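Local coordinates for glycosyl hydrolase family 61, 2 protein (Heterobasidion irregulare TC 32-1, PDB 5NNS) that cleaves cellulose chains by copper-dependent oxidation at C1 of the glycosidic bond, as a secreted lytic polysaccharide monooxygenase of family AA9, at residues S48-G53 and F166-A171; T118-T123 and D205-E210. All coordinates share one frame; numbering follows the deposited sequence.

Contact 1 of 2, residues S48-G53 and F166-A171; sequences SCNING and FYPECA
The amide nitrogen of Asn50 is gripped by two oxygens of the strand that passes beneath its loop. ND2 donates to the backbone carbonyl Pro168 O at 2.9 Å and to the carboxylate oxygen Glu169 OE2 at 3.0 Å. Neither bond is straight, with N-H...acceptor angles of 132° and 136°. OE2 lies nearly in the amide plane and receives the nitrogen on its anti side, whereas Pro168 O stands off that plane. The bend at chi2 (78°) turns CD of Glu169 back, and the side chain lies alongside that of Asn50, pointing the same way; its other oxygen, OE1, bonds to Val4 N. Asn50 OD1 accepts Ile51 N at 2.8 Å, and bonds at both ends fix the amide's rotation. Beside these bonds, Pro168 CD packs 3.7 Å from Asn50 ND2. Next along the strand, Cys170 is joined to Cys49 of the loop by a disulfide, and a water accepts from Cys170 N and donates to Cys49 O. Strand 165-176, in the mixed sheet of the AA9 fold, carries the copper-site residue Tyr167 just before Pro168. Since Pro168 O and Glu169 OE2 are acceptors only 2.8 Å apart, the shared ND2 donor probably offsets their repulsion, and this buried contact ties loop to strand both covalently and by polar bonds.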
# COMPACT_ATOMS: atom_id res chain seq x y z
N SER A 48 -0.35 -8.85 2.30
CA SER A 48 -1.26 -8.15 1.38
C SER A 48 -2.06 -7.05 2.08
O SER A 48 -2.03 -5.90 1.63
CB SER A 48 -2.21 -9.12 0.67
OG SER A 48 -2.97 -9.87 1.59
N CYS A 49 -2.75 -7.40 3.16
CA CYS A 49 -3.63 -6.44 3.86
C CYS A 49 -3.43 -6.38 5.37
O CYS A 49 -4.32 -5.94 6.10
CB CYS A 49 -5.08 -6.72 3.48
SG CYS A 49 -5.39 -6.49 1.72
N ASN A 50 -2.23 -6.76 5.82
CA ASN A 50 -1.82 -6.74 7.23
C ASN A 50 -2.49 -7.85 8.04
O ASN A 50 -3.25 -8.65 7.50
CB ASN A 50 -2.07 -5.36 7.88
CG ASN A 50 -0.93 -4.93 8.79
OD1 ASN A 50 -0.33 -5.75 9.49
ND2 ASN A 50 -0.65 -3.63 8.79
N ILE A 51 -2.16 -7.91 9.33
CA ILE A 51 -2.71 -8.88 10.26
C ILE A 51 -3.89 -8.24 11.02
O ILE A 51 -3.71 -7.19 11.64
CB ILE A 51 -1.64 -9.37 11.26
CG1 ILE A 51 -0.54 -10.14 10.52
CG2 ILE A 51 -2.26 -10.26 12.34
CD1 ILE A 51 0.74 -10.33 11.32
N ASN A 52 -5.09 -8.84 11.01
CA ASN A 52 -5.40 -10.09 10.30
C ASN A 52 -5.84 -9.87 8.85
O ASN A 52 -6.00 -10.84 8.10
CB ASN A 52 -6.43 -10.93 11.07
CG ASN A 52 -7.75 -10.21 11.29
OD1 ASN A 52 -8.02 -9.16 10.70
ND2 ASN A 52 -8.58 -10.77 12.15
N GLY A 53 -6.05 -8.62 8.44
CA GLY A 53 -6.49 -8.30 7.08
C GLY A 53 -7.94 -8.68 6.80
O GLY A 53 -8.37 -8.69 5.65
N PHE A 166 7.55 -3.68 6.65
CA PHE A 166 6.43 -3.47 5.75
C PHE A 166 5.21 -3.04 6.55
O PHE A 166 4.86 -3.69 7.54
CB PHE A 166 6.12 -4.76 4.99
CG PHE A 166 7.27 -5.26 4.16
CD1 PHE A 166 7.43 -4.83 2.85
CD2 PHE A 166 8.18 -6.17 4.68
CE1 PHE A 166 8.49 -5.29 2.08
CE2 PHE A 166 9.24 -6.64 3.92
CZ PHE A 166 9.39 -6.20 2.61
N TYR A 167 4.59 -1.94 6.14
CA TYR A 167 3.37 -1.43 6.78
C TYR A 167 2.28 -1.29 5.72
O TYR A 167 2.15 -0.22 5.11
CB TYR A 167 3.62 -0.07 7.42
CG TYR A 167 4.63 -0.06 8.54
CD1 TYR A 167 4.24 -0.36 9.85
CD2 TYR A 167 5.95 0.29 8.31
CE1 TYR A 167 5.15 -0.32 10.88
CE2 TYR A 167 6.87 0.33 9.34
CZ TYR A 167 6.46 0.03 10.63
OH TYR A 167 7.37 0.05 11.65
N PRO A 168 1.50 -2.36 5.49
CA PRO A 168 0.46 -2.35 4.48
C PRO A 168 -0.94 -2.17 5.05
O PRO A 168 -1.25 -2.74 6.09
CB PRO A 168 0.58 -3.73 3.85
CG PRO A 168 1.01 -4.60 4.99
CD PRO A 168 1.72 -3.73 6.00
N GLU A 169 -1.79 -1.40 4.36
CA GLU A 169 -3.23 -1.40 4.61
C GLU A 169 -3.99 -1.48 3.29
O GLU A 169 -3.46 -1.11 2.25
CB GLU A 169 -3.68 -0.17 5.40
CG GLU A 169 -3.52 -0.28 6.91
CD GLU A 169 -2.09 -0.09 7.38
OE1 GLU A 169 -1.43 0.87 6.94
OE2 GLU A 169 -1.63 -0.90 8.23
N CYS A 170 -5.23 -1.97 3.37
CA CYS A 170 -6.10 -2.16 2.21
C CYS A 170 -7.44 -1.48 2.39
O CYS A 170 -7.98 -1.45 3.49
CB CYS A 170 -6.35 -3.65 1.99
SG CYS A 170 -4.90 -4.53 1.39
N ALA A 171 -7.97 -0.94 1.29
CA ALA A 171 -9.31 -0.35 1.24
C ALA A 171 -10.07 -0.94 0.06
O ALA A 171 -9.49 -1.18 -0.99
CB ALA A 171 -9.21 1.16 1.10
O HOH W 1 -5.68 -3.30 5.87

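Contact 2 of 2, residues T118-T123 and D205-E210; sequences TLTSGT and DIYSHE
Thr120 presses its methyl group between two parts of the segment 205-210. CG2 lies 3.3 Å from the backbone oxygen Ile206 O. It also meets the Glu210 side chain, 3.6 Å from Glu210 CG. The two side chains cross at about a right angle. With OG1 set between the backbone N and the carbonyl carbon (chi1 57°), the Thr120 hydroxyl makes a weak hydrogen bond to Glu210 O at 3.3 Å. An alanine here would probably leave Glu210 O without this donor and open a gap beside the Glu210 chain, which would then be freer to turn. Leu119 supplies the apolar part of the contact: its CB packs 4.0 Å from Ile206 CB, and its CD1 reaches His209, lying 3.8 Å from His209 CB. Ile206 in turn places CG1 over the centre of the Tyr207 ring, 3.5 Å above the plane, while Glu210 OE2 lies at the ring's edge. The segment 205-210 is braced from within by a nearly linear bond, His209 ND1 to Asp205 O. Tyr207 OH hydrogen-bonds to His159 O, outside the two segments. Asp205, Tyr207 and Glu210 all bind the glucan chain, so this meeting of two loops underlies part of the cellulose-binding surface of an AA9 monooxygenase.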
# COMPACT_ATOMS: atom_id res chain seq x y z
N THR A 118 21.92 10.16 -1.14
CA THR A 118 22.37 8.83 -0.80
C THR A 118 21.33 8.15 0.07
O THR A 118 20.43 8.81 0.59
CB THR A 118 23.69 8.88 -0.02
OG1 THR A 118 23.50 9.62 1.19
CG2 THR A 118 24.78 9.55 -0.86
N LEU A 119 21.48 6.84 0.25
CA LEU A 119 20.56 6.07 1.08
C LEU A 119 20.39 6.70 2.47
O LEU A 119 19.27 6.77 2.99
CB LEU A 119 21.04 4.62 1.24
CG LEU A 119 21.13 3.71 0.01
CD1 LEU A 119 21.76 2.38 0.43
CD2 LEU A 119 19.78 3.48 -0.63
N THR A 120 21.49 7.18 3.05
CA THR A 120 21.53 7.66 4.43
C THR A 120 21.31 9.17 4.66
O THR A 120 20.97 9.57 5.78
CB THR A 120 22.87 7.30 5.08
OG1 THR A 120 23.94 7.86 4.31
CG2 THR A 120 23.02 5.80 5.16
N SER A 121 21.51 9.98 3.62
CA SER A 121 21.31 11.44 3.70
C SER A 121 20.39 12.03 2.62
O SER A 121 20.25 13.25 2.53
CB SER A 121 22.67 12.15 3.63
OG SER A 121 23.11 12.29 2.29
N GLY A 122 19.71 11.18 1.85
CA GLY A 122 18.92 11.61 0.70
C GLY A 122 17.46 11.90 1.02
O GLY A 122 17.05 11.89 2.18
N THR A 123 16.69 12.16 -0.03
CA THR A 123 15.26 12.39 0.08
C THR A 123 14.52 11.14 -0.38
O THR A 123 14.70 10.69 -1.51
CB THR A 123 14.83 13.59 -0.78
OG1 THR A 123 15.51 14.76 -0.32
CG2 THR A 123 13.32 13.82 -0.70
N ASP A 205 21.32 -2.96 4.35
CA ASP A 205 21.93 -2.25 5.46
C ASP A 205 22.39 -0.94 4.85
O ASP A 205 23.45 -0.89 4.22
CB ASP A 205 23.10 -3.06 6.03
CG ASP A 205 23.90 -2.31 7.10
OD1 ASP A 205 23.40 -1.32 7.68
OD2 ASP A 205 25.04 -2.73 7.36
N ILE A 206 21.59 0.11 5.03
CA ILE A 206 21.91 1.43 4.46
C ILE A 206 23.21 2.03 5.02
O ILE A 206 23.90 2.78 4.32
CB ILE A 206 20.73 2.45 4.60
CG1 ILE A 206 20.44 2.79 6.07
CG2 ILE A 206 19.48 1.91 3.91
CD1 ILE A 206 19.37 3.86 6.24
N TYR A 207 23.54 1.67 6.26
CA TYR A 207 24.71 2.23 6.98
C TYR A 207 26.07 1.72 6.49
O TYR A 207 27.08 2.37 6.74
CB TYR A 207 24.54 2.02 8.49
CG TYR A 207 23.19 2.50 8.95
CD1 TYR A 207 22.84 3.85 8.84
CD2 TYR A 207 22.23 1.60 9.43
CE1 TYR A 207 21.57 4.29 9.21
CE2 TYR A 207 20.97 2.04 9.81
CZ TYR A 207 20.65 3.39 9.70
OH TYR A 207 19.42 3.87 10.06
N SER A 208 26.10 0.58 5.81
CA SER A 208 27.30 0.12 5.09
C SER A 208 27.30 0.52 3.60
O SER A 208 28.10 0.01 2.84
CB SER A 208 27.42 -1.40 5.21
OG SER A 208 27.47 -1.78 6.57
N HIS A 209 26.41 1.43 3.20
CA HIS A 209 26.28 1.87 1.81
C HIS A 209 25.89 3.35 1.78
O HIS A 209 25.00 3.76 1.02
CB HIS A 209 25.22 1.04 1.07
CG HIS A 209 25.59 -0.40 0.90
ND1 HIS A 209 25.19 -1.38 1.79
CD2 HIS A 209 26.34 -1.02 -0.03
CE1 HIS A 209 25.68 -2.54 1.40
NE2 HIS A 209 26.38 -2.35 0.29
N GLU A 210 26.59 4.15 2.59
CA GLU A 210 26.20 5.54 2.84
C GLU A 210 26.48 6.51 1.69
O GLU A 210 25.99 7.64 1.72
CB GLU A 210 26.87 6.06 4.12
CG GLU A 210 26.58 5.22 5.37
CD GLU A 210 26.50 6.04 6.65
OE1 GLU A 210 27.30 6.99 6.82
OE2 GLU A 210 25.65 5.72 7.51

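The two contacts lie in different parts of one fold, one on the strand that carries a copper-site residue and the other at the glucan-binding surface. Their centres are 27 Å apart and their nearest atoms about 12 Å, with no touch between them. The centre of contact 1, which is buried, is about 8 Å from the centre of the chain, and its strand carries Tyr167 of the copper site; that of contact 2, with three glucan-binding residues, is about 23 Å from it. Neither contact is far from the copper site: the Glu169 side chain is about 11 Å from the copper ion, and the Tyr207 side chain about 9 Å from that of His80, a copper ligand. Along the sequence the four segments alternate between the contacts.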